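Long-range contacts in ABC transporter periplasmic-binding protein YtfQ (Mycobacterium smegmatis, PDB 6HBD), which probably serves as the sugar-binding component of an ABC transporter and is seen here holding beta-D-galactofuranose: residues T36-S41 with L265-M270; L18-A23 with A46-K51; G30-N35 with T104-D109. All coordinates share one frame; numbering follows the deposited sequence.

All three contacts lie in the lobe built on the sheet of strands 19-24 and 49-54. Along the chain the segments come in the order 18-23, 30-35, 36-41, 46-51, 104-109 and 265-270, so the pairs interleave. Helix 30-46 supplies one side of contacts 1 and 3. It also connects the two parallel strands of contact 2. Centre to centre, contact 1 is about 10 Å from contact 2 and about 11 Å from contact 3, and contacts 2 and 3 are about 17 Å apart. F22 of contact 2 touches I39 and L269 of contact 1 and T104 of contact 3. F22 thus links the strand pair to the helix pair and to the segment lining the pocket.

Contact 1: T36-S41 with L265-M270; sequences TESIKS and LGPELM. With ZN (zinc ion), chain J.
This is a close helix-helix packing in the lobe built on the sheet of strands 19-24 and 49-54, where S38 and I39 of helix 30-46 meet G266 of helix 266-277. The short axes pass 8.2 Å apart at 46°. I39 CA and G266 CA come within 3.9 Å, an approach allowed by the bare glycine. G266 CA also makes a CA-H...O contact with S38 O, at 3.4 Å. With chi1 at 179°, S38 turns OG away from its own backbone N and across the gap. There S38 OG accepts a weak, bent hydrogen bond from G266 N at 2.9 Å. Next to this, I39 CG1 meets L269 CD2 at 4.0 Å, and both residues rest on F22 of strand 19-24. M270 bends at its second torsion, and its CE methyl comes to I39 O at 3.3 Å. Apart from the interface, E37 OE2 binds a zinc ion at 1.9 Å. L265 packs on N35 and T104, beside the sugar pocket. One weak polar link and several apolar contacts join the helices, so their hold probably rests mainly on close backbone fit and buried hydrocarbon.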
loop_
_atom_site.group_PDB
_atom_site.type_symbol
_atom_site.label_atom_id
_atom_site.label_comp_id
_atom_site.label_asym_id
_atom_site.label_seq_id
_atom_site.Cartn_x
_atom_site.Cartn_y
_atom_site.Cartn_z
ATOM N N THR A 36 10.407 5.036 -0.510
ATOM C CA THR A 36 11.770 5.094 -1.041
ATOM C C THR A 36 12.613 6.048 -0.212
ATOM O O THR A 36 13.740 5.697 0.130
ATOM C CB THR A 36 11.775 5.514 -2.498
ATOM O OG1 THR A 36 11.091 4.538 -3.271
ATOM C CG2 THR A 36 13.176 5.710 -3.038
ATOM N N GLU A 37 12.072 7.228 0.147
ATOM C CA GLU A 37 12.817 8.190 0.968
ATOM C C GLU A 37 13.083 7.596 2.363
ATOM O O GLU A 37 14.206 7.696 2.863
ATOM C CB GLU A 37 12.074 9.543 1.069
ATOM C CG GLU A 37 12.991 10.764 1.091
ATOM C CD GLU A 37 13.744 11.067 2.379
ATOM O OE1 GLU A 37 13.093 11.288 3.427
ATOM O OE2 GLU A 37 14.995 11.128 2.326
ATOM N N SER A 38 12.058 6.945 2.970
ATOM C CA SER A 38 12.212 6.321 4.292
ATOM C C SER A 38 13.317 5.261 4.279
ATOM O O SER A 38 14.127 5.229 5.194
ATOM C CB SER A 38 10.901 5.704 4.772
ATOM O OG SER A 38 11.081 5.080 6.035
ATOM N N ILE A 39 13.381 4.426 3.229
ATOM C CA ILE A 39 14.409 3.376 3.154
ATOM C C ILE A 39 15.800 3.977 2.954
ATOM O O ILE A 39 16.732 3.543 3.618
ATOM C CB ILE A 39 14.061 2.279 2.100
ATOM C CG1 ILE A 39 12.756 1.533 2.497
ATOM C CG2 ILE A 39 15.220 1.274 1.982
ATOM C CD1 ILE A 39 11.995 0.942 1.352
ATOM N N LYS A 40 15.938 4.978 2.070
ATOM C CA LYS A 40 17.228 5.624 1.816
ATOM C C LYS A 40 17.721 6.387 3.064
ATOM O O LYS A 40 18.844 6.160 3.537
ATOM C CB LYS A 40 17.125 6.558 0.605
ATOM C CG LYS A 40 16.981 5.793 -0.707
ATOM C CD LYS A 40 16.687 6.667 -1.924
ATOM C CE LYS A 40 16.959 5.901 -3.193
ATOM N NZ LYS A 40 16.484 6.602 -4.411
ATOM N N SER A 41 16.856 7.244 3.628
ATOM C CA SER A 41 17.188 8.021 4.822
ATOM C C SER A 41 17.542 7.136 6.018
ATOM O O SER A 41 18.547 7.394 6.672
ATOM C CB SER A 41 16.039 8.958 5.187
ATOM O OG SER A 41 14.860 8.242 5.513
ATOM N N LEU A 265 8.804 2.624 6.858
ATOM C CA LEU A 265 9.388 1.328 7.262
ATOM C C LEU A 265 10.906 1.383 7.425
ATOM O O LEU A 265 11.470 0.538 8.126
ATOM C CB LEU A 265 9.069 0.244 6.208
ATOM C CG LEU A 265 7.690 -0.400 6.246
ATOM C CD1 LEU A 265 6.586 0.581 6.546
ATOM C CD2 LEU A 265 7.396 -1.065 4.943
ATOM N N GLY A 266 11.560 2.304 6.708
ATOM C CA GLY A 266 13.012 2.453 6.721
ATOM C C GLY A 266 13.693 2.047 8.012
ATOM O O GLY A 266 14.480 1.110 8.015
ATOM N N PRO A 267 13.378 2.722 9.138
ATOM C CA PRO A 267 14.027 2.385 10.416
ATOM C C PRO A 267 13.924 0.935 10.869
ATOM O O PRO A 267 14.973 0.368 11.209
ATOM C CB PRO A 267 13.340 3.328 11.401
ATOM C CG PRO A 267 12.916 4.467 10.579
ATOM C CD PRO A 267 12.473 3.874 9.302
ATOM N N GLU A 268 12.699 0.314 10.851
ATOM C CA GLU A 268 12.530 -1.097 11.278
ATOM C C GLU A 268 13.205 -2.044 10.290
ATOM O O GLU A 268 13.861 -3.011 10.713
ATOM C CB GLU A 268 11.058 -1.487 11.481
ATOM C CG GLU A 268 10.884 -2.673 12.421
ATOM C CD GLU A 268 11.137 -2.397 13.893
ATOM O OE1 GLU A 268 10.680 -1.344 14.390
ATOM O OE2 GLU A 268 11.790 -3.236 14.552
ATOM N N LEU A 269 13.119 -1.727 8.981
ATOM C CA LEU A 269 13.795 -2.520 7.955
ATOM C C LEU A 269 15.278 -2.653 8.284
ATOM O O LEU A 269 15.815 -3.743 8.136
ATOM C CB LEU A 269 13.611 -1.888 6.569
ATOM C CG LEU A 269 14.270 -2.618 5.414
ATOM C CD1 LEU A 269 13.811 -4.078 5.352
ATOM C CD2 LEU A 269 13.984 -1.919 4.104
ATOM N N MET A 270 15.922 -1.590 8.818
ATOM C CA MET A 270 17.334 -1.680 9.179
ATOM C C MET A 270 17.486 -2.515 10.440
ATOM O O MET A 270 18.338 -3.396 10.487
ATOM C CB MET A 270 17.973 -0.310 9.428
ATOM C CG MET A 270 17.801 0.674 8.332
ATOM S SD MET A 270 18.176 0.060 6.697
ATOM C CE MET A 270 17.084 1.065 5.714
HETATM ZN ZN ZN J . 16.455 12.119 1.705
#

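Contact 2: L18-A23 with A46-K51; sequences LTLGFA and AGVNLK
L20, F22, V48 and L50 form the tight part of this parallel strand pair. T19 lies opposite N49, L20 opposite L50 and G21 opposite K51. Four backbone hydrogen bonds join the strands: N49 N to L18 O, L20 N to N49 O, K51 N to L20 O at 2.7 Å, and F22 N to K51 O at 2.9 Å. On the face bearing L20 and L50, L20 CB presses on V48 CG1 at 3.4 Å, just before the second strand. The L20 and L50 side chains run alongside each other, and their CD1 atoms meet at 3.5 Å. The same L50 CD1 touches F22 CB at 3.8 Å, so one methyl fills the space beside two residues of the neighbouring strand. Around T19 and N49 the contact is looser, and N49 is exposed. T19 CG2 only brushes N49 OD1, at 3.6 Å. K51 bends at chi2 (-77°), and its amine turns off from strand 19-24. The pair closes a beta-alpha-beta unit whose helix 30-46 ends in a Schellman motif at G47. That helix packs on F22 and L50, and helix 266-277 reaches L18 and F22. Helix 59-72 covers part of the face bearing T19, N49 and K51, against A23 and K51. Strand 76-79 continues the sheet beyond strand 19-24, while strand 49-54 is its edge within this chain.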
loop_
_atom_site.group_PDB
_atom_site.type_symbol
_atom_site.label_atom_id
_atom_site.label_comp_id
_atom_site.label_asym_id
_atom_site.label_seq_id
_atom_site.Cartn_x
_atom_site.Cartn_y
_atom_site.Cartn_z
ATOM N N LEU A 18 27.306 -3.367 7.559
ATOM C CA LEU A 18 26.227 -4.170 6.951
ATOM C C LEU A 18 25.880 -3.681 5.540
ATOM O O LEU A 18 25.708 -2.479 5.330
ATOM C CB LEU A 18 24.959 -4.141 7.812
ATOM C CG LEU A 18 23.770 -4.940 7.280
ATOM C CD1 LEU A 18 24.017 -6.419 7.398
ATOM C CD2 LEU A 18 22.522 -4.611 8.042
ATOM N N THR A 19 25.785 -4.615 4.581
ATOM C CA THR A 19 25.458 -4.306 3.190
ATOM C C THR A 19 24.049 -4.821 2.927
ATOM O O THR A 19 23.779 -6.002 3.147
ATOM C CB THR A 19 26.492 -4.914 2.234
ATOM O OG1 THR A 19 27.817 -4.590 2.687
ATOM C CG2 THR A 19 26.284 -4.450 0.799
ATOM N N LEU A 20 23.148 -3.926 2.499
ATOM C CA LEU A 20 21.742 -4.240 2.244
ATOM C C LEU A 20 21.431 -3.950 0.791
ATOM O O LEU A 20 21.896 -2.949 0.257
ATOM C CB LEU A 20 20.875 -3.344 3.157
ATOM C CG LEU A 20 19.364 -3.623 3.322
ATOM C CD1 LEU A 20 18.533 -2.845 2.336
ATOM C CD2 LEU A 20 19.039 -5.087 3.314
ATOM N N GLY A 21 20.696 -4.842 0.145
ATOM C CA GLY A 21 20.242 -4.656 -1.226
ATOM C C GLY A 21 18.732 -4.538 -1.213
ATOM O O GLY A 21 18.059 -5.462 -0.739
ATOM N N PHE A 22 18.178 -3.391 -1.645
ATOM C CA PHE A 22 16.728 -3.208 -1.664
ATOM C C PHE A 22 16.244 -3.111 -3.090
ATOM O O PHE A 22 16.759 -2.279 -3.832
ATOM C CB PHE A 22 16.269 -1.979 -0.872
ATOM C CG PHE A 22 14.789 -2.069 -0.564
ATOM C CD1 PHE A 22 14.337 -2.818 0.507
ATOM C CD2 PHE A 22 13.849 -1.538 -1.432
ATOM C CE1 PHE A 22 12.978 -2.969 0.749
ATOM C CE2 PHE A 22 12.488 -1.712 -1.198
ATOM C CZ PHE A 22 12.064 -2.425 -0.110
ATOM N N ALA A 23 15.245 -3.936 -3.469
ATOM C CA ALA A 23 14.670 -3.907 -4.815
ATOM C C ALA A 23 13.240 -3.327 -4.795
ATOM O O ALA A 23 12.262 -4.047 -4.560
ATOM C CB ALA A 23 14.697 -5.293 -5.438
ATOM N N ALA A 46 21.352 4.668 10.059
ATOM C CA ALA A 46 21.740 3.399 10.683
ATOM C C ALA A 46 23.164 2.964 10.296
ATOM O O ALA A 46 23.723 2.085 10.947
ATOM C CB ALA A 46 20.751 2.312 10.299
ATOM N N GLY A 47 23.723 3.557 9.238
ATOM C CA GLY A 47 25.056 3.225 8.745
ATOM C C GLY A 47 25.072 1.917 7.982
ATOM O O GLY A 47 25.985 1.099 8.151
ATOM N N VAL A 48 24.035 1.709 7.151
ATOM C CA VAL A 48 23.862 0.503 6.342
ATOM C C VAL A 48 24.305 0.856 4.928
ATOM O O VAL A 48 23.914 1.923 4.431
ATOM C CB VAL A 48 22.379 0.048 6.384
ATOM C CG1 VAL A 48 22.087 -1.019 5.328
ATOM C CG2 VAL A 48 22.010 -0.440 7.780
ATOM N N ASN A 49 25.121 -0.013 4.277
ATOM C CA ASN A 49 25.523 0.246 2.891
ATOM C C ASN A 49 24.370 -0.226 2.001
ATOM O O ASN A 49 24.241 -1.420 1.737
ATOM C CB ASN A 49 26.860 -0.422 2.521
ATOM C CG ASN A 49 27.253 -0.141 1.082
ATOM O OD1 ASN A 49 27.291 -1.041 0.239
ATOM N ND2 ASN A 49 27.518 1.127 0.754
ATOM N N LEU A 50 23.506 0.707 1.589
ATOM C CA LEU A 50 22.332 0.387 0.781
ATOM C C LEU A 50 22.678 0.278 -0.690
ATOM O O LEU A 50 23.331 1.165 -1.252
ATOM C CB LEU A 50 21.219 1.444 0.967
ATOM C CG LEU A 50 19.931 1.269 0.139
ATOM C CD1 LEU A 50 19.163 0.056 0.574
ATOM C CD2 LEU A 50 19.043 2.489 0.269
ATOM N N LYS A 51 22.173 -0.779 -1.317
ATOM C CA LYS A 51 22.304 -1.031 -2.735
ATOM C C LYS A 51 20.860 -1.001 -3.229
ATOM O O LYS A 51 20.161 -2.009 -3.253
ATOM C CB LYS A 51 23.014 -2.370 -2.982
ATOM C CG LYS A 51 24.487 -2.375 -2.559
ATOM C CD LYS A 51 25.389 -1.645 -3.563
ATOM C CE LYS A 51 26.861 -1.882 -3.311
ATOM N NZ LYS A 51 27.696 -1.436 -4.458
#

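Contact 3: G30-N35 with T104-D109; sequences GWRTAN and TDRAVD. With GZL (beta-D-galactofuranose), chain L.
R32 bends at chi2 (82°) and again at chi3, which swings its guanidinium onto D105. The carboxylate of D105 is turned to meet it, with CG set between the backbone N and the carbonyl carbon (chi1 68°). A salt bridge results. R32 NH1 makes weak bonds to both carboxylate oxygens, with D105 OD2 at 2.8 Å. R32 NH2 bonds D105 OD1 at 3.0 Å. The two planes are 51° apart. OD1 lies in the guanidinium plane, yet NH2 meets it from above the carboxylate plane. S80 OG also bonds OD1, and T104 OG1 bonds D105 OD2 at 3.2 Å. These second-shell hydroxyls help fix the carboxylate, and its several donors would tend to keep its negative charge. The W31 ring packs against both partners of this pair. Its CZ3 lies over the centre of the R32 guanidinium, and W31 CH2 touches D105 CB at 3.5 Å. C3 of the galactofuranose sits over one face of the same ring, offset toward the rim. The sugar uses D105 further: GZL O5 lies 2.6 Å from D105 OD1, and GZL O6 donates to D105 O at 2.7 Å. R106 extends alongside the sugar and puts NH2 2.9 Å from the ring oxygen, GZL O4. R32 NH2 lies over one face of the R106 guanidinium, and both arginines turn toward the sugar oxygens. N35 backs the site, with its ND2 bonded to P263 O. E28, S29, R163 and D241 also hydrogen-bond the ligand. An aromatic face beside charged groups around the hydroxyls and the ring oxygen is a familiar sugar-site design, placed here in the cleft between the two lobes of a periplasmic binding protein fold.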
loop_
_atom_site.group_PDB
_atom_site.type_symbol
_atom_site.label_atom_id
_atom_site.label_comp_id
_atom_site.label_asym_id
_atom_site.label_seq_id
_atom_site.Cartn_x
_atom_site.Cartn_y
_atom_site.Cartn_z
ATOM N N GLY A 30 2.551 8.258 -4.303
ATOM C CA GLY A 30 3.121 9.058 -3.225
ATOM C C GLY A 30 3.627 8.181 -2.104
ATOM O O GLY A 30 4.747 8.366 -1.599
ATOM N N TRP A 31 2.794 7.183 -1.739
ATOM C CA TRP A 31 3.156 6.184 -0.727
ATOM C C TRP A 31 4.522 5.559 -1.066
ATOM O O TRP A 31 5.328 5.328 -0.175
ATOM C CB TRP A 31 2.085 5.063 -0.659
ATOM C CG TRP A 31 2.205 4.176 0.551
ATOM C CD1 TRP A 31 1.442 4.219 1.679
ATOM C CD2 TRP A 31 3.161 3.140 0.754
ATOM N NE1 TRP A 31 1.875 3.276 2.575
ATOM C CE2 TRP A 31 2.953 2.626 2.048
ATOM C CE3 TRP A 31 4.144 2.557 -0.050
ATOM C CZ2 TRP A 31 3.681 1.557 2.545
ATOM C CZ3 TRP A 31 4.908 1.542 0.475
ATOM C CH2 TRP A 31 4.680 1.059 1.762
ATOM N N ARG A 32 4.744 5.229 -2.341
ATOM C CA ARG A 32 5.983 4.593 -2.805
ATOM C C ARG A 32 7.175 5.538 -2.681
ATOM O O ARG A 32 8.250 5.150 -2.199
ATOM C CB ARG A 32 5.840 4.186 -4.284
ATOM C CG ARG A 32 6.681 2.997 -4.664
ATOM C CD ARG A 32 5.995 1.717 -4.292
ATOM N NE ARG A 32 6.768 0.904 -3.389
ATOM C CZ ARG A 32 6.296 -0.145 -2.732
ATOM N NH1 ARG A 32 7.081 -0.827 -1.915
ATOM N NH2 ARG A 32 5.016 -0.508 -2.870
ATOM N N THR A 33 6.984 6.780 -3.149
ATOM C CA THR A 33 8.049 7.773 -3.118
ATOM C C THR A 33 8.401 8.094 -1.653
ATOM O O THR A 33 9.584 8.238 -1.329
ATOM C CB THR A 33 7.690 8.969 -4.015
ATOM O OG1 THR A 33 6.416 9.497 -3.637
ATOM C CG2 THR A 33 7.656 8.581 -5.483
ATOM N N ALA A 34 7.386 8.104 -0.759
ATOM C CA ALA A 34 7.616 8.298 0.665
ATOM C C ALA A 34 8.402 7.114 1.215
ATOM O O ALA A 34 9.365 7.303 1.979
ATOM C CB ALA A 34 6.301 8.415 1.394
ATOM N N ASN A 35 7.995 5.890 0.819
ATOM C CA ASN A 35 8.678 4.665 1.250
ATOM C C ASN A 35 10.151 4.675 0.776
ATOM O O ASN A 35 11.043 4.441 1.592
ATOM C CB ASN A 35 7.928 3.422 0.733
ATOM C CG ASN A 35 8.434 2.108 1.262
ATOM O OD1 ASN A 35 8.966 1.276 0.521
ATOM N ND2 ASN A 35 8.248 1.875 2.546
ATOM N N THR A 104 8.863 -6.394 2.416
ATOM C CA THR A 104 8.335 -5.125 2.926
ATOM C C THR A 104 7.112 -4.672 2.094
ATOM O O THR A 104 7.146 -4.702 0.862
ATOM C CB THR A 104 9.439 -4.029 3.075
ATOM O OG1 THR A 104 9.497 -3.175 1.936
ATOM C CG2 THR A 104 10.798 -4.584 3.380
ATOM N N ASP A 105 6.006 -4.344 2.799
ATOM C CA ASP A 105 4.723 -3.823 2.324
ATOM C C ASP A 105 3.946 -4.694 1.301
ATOM O O ASP A 105 2.822 -4.333 0.962
ATOM C CB ASP A 105 4.899 -2.396 1.796
ATOM C CG ASP A 105 5.710 -2.195 0.540
ATOM O OD1 ASP A 105 5.152 -2.382 -0.569
ATOM O OD2 ASP A 105 6.897 -1.801 0.654
ATOM N N ARG A 106 4.498 -5.839 0.867
ATOM C CA ARG A 106 3.843 -6.780 -0.029
ATOM C C ARG A 106 4.345 -8.187 0.298
ATOM O O ARG A 106 5.517 -8.362 0.615
ATOM C CB ARG A 106 4.143 -6.430 -1.491
ATOM C CG ARG A 106 3.022 -5.641 -2.137
ATOM C CD ARG A 106 3.443 -4.870 -3.367
ATOM N NE ARG A 106 2.580 -3.719 -3.615
ATOM C CZ ARG A 106 2.636 -2.946 -4.695
ATOM N NH1 ARG A 106 3.527 -3.183 -5.647
ATOM N NH2 ARG A 106 1.791 -1.940 -4.839
ATOM N N ALA A 107 3.447 -9.177 0.233
ATOM C CA ALA A 107 3.761 -10.576 0.490
ATOM C C ALA A 107 3.849 -11.367 -0.834
ATOM O O ALA A 107 3.606 -10.821 -1.916
ATOM C CB ALA A 107 2.712 -11.178 1.403
ATOM N N VAL A 108 4.276 -12.632 -0.723
ATOM C CA VAL A 108 4.467 -13.555 -1.835
ATOM C C VAL A 108 3.542 -14.747 -1.686
ATOM O O VAL A 108 2.870 -14.897 -0.667
ATOM C CB VAL A 108 5.946 -14.020 -1.971
ATOM C CG1 VAL A 108 6.868 -12.844 -2.228
ATOM C CG2 VAL A 108 6.421 -14.825 -0.767
ATOM N N ASP A 109 3.482 -15.568 -2.743
ATOM C CA ASP A 109 2.762 -16.848 -2.796
ATOM C C ASP A 109 3.866 -17.814 -3.177
ATOM O O ASP A 109 4.256 -17.882 -4.355
ATOM C CB ASP A 109 1.639 -16.858 -3.856
ATOM C CG ASP A 109 0.262 -16.402 -3.381
ATOM O OD1 ASP A 109 0.070 -16.245 -2.143
ATOM O OD2 ASP A 109 -0.624 -16.193 -4.248
HETATM C C6 GZL L . 0.943 -1.216 0.652
HETATM C C5 GZL L . 1.843 -0.892 -0.521
HETATM C C4 GZL L . 1.079 -0.272 -1.678
HETATM C C3 GZL L . 0.378 1.045 -1.362
HETATM C C2 GZL L . 0.281 1.663 -2.744
HETATM O O6 GZL L . 1.664 -1.952 1.632
HETATM O O5 GZL L . 2.576 -2.046 -0.941
HETATM O O4 GZL L . 2.005 0.079 -2.730
HETATM O O3 GZL L . -0.909 0.918 -0.783
HETATM C C1 GZL L . 1.658 1.349 -3.300
HETATM O O2 GZL L . 0.051 3.064 -2.745
HETATM O O1 GZL L . 1.420 1.267 -4.659
#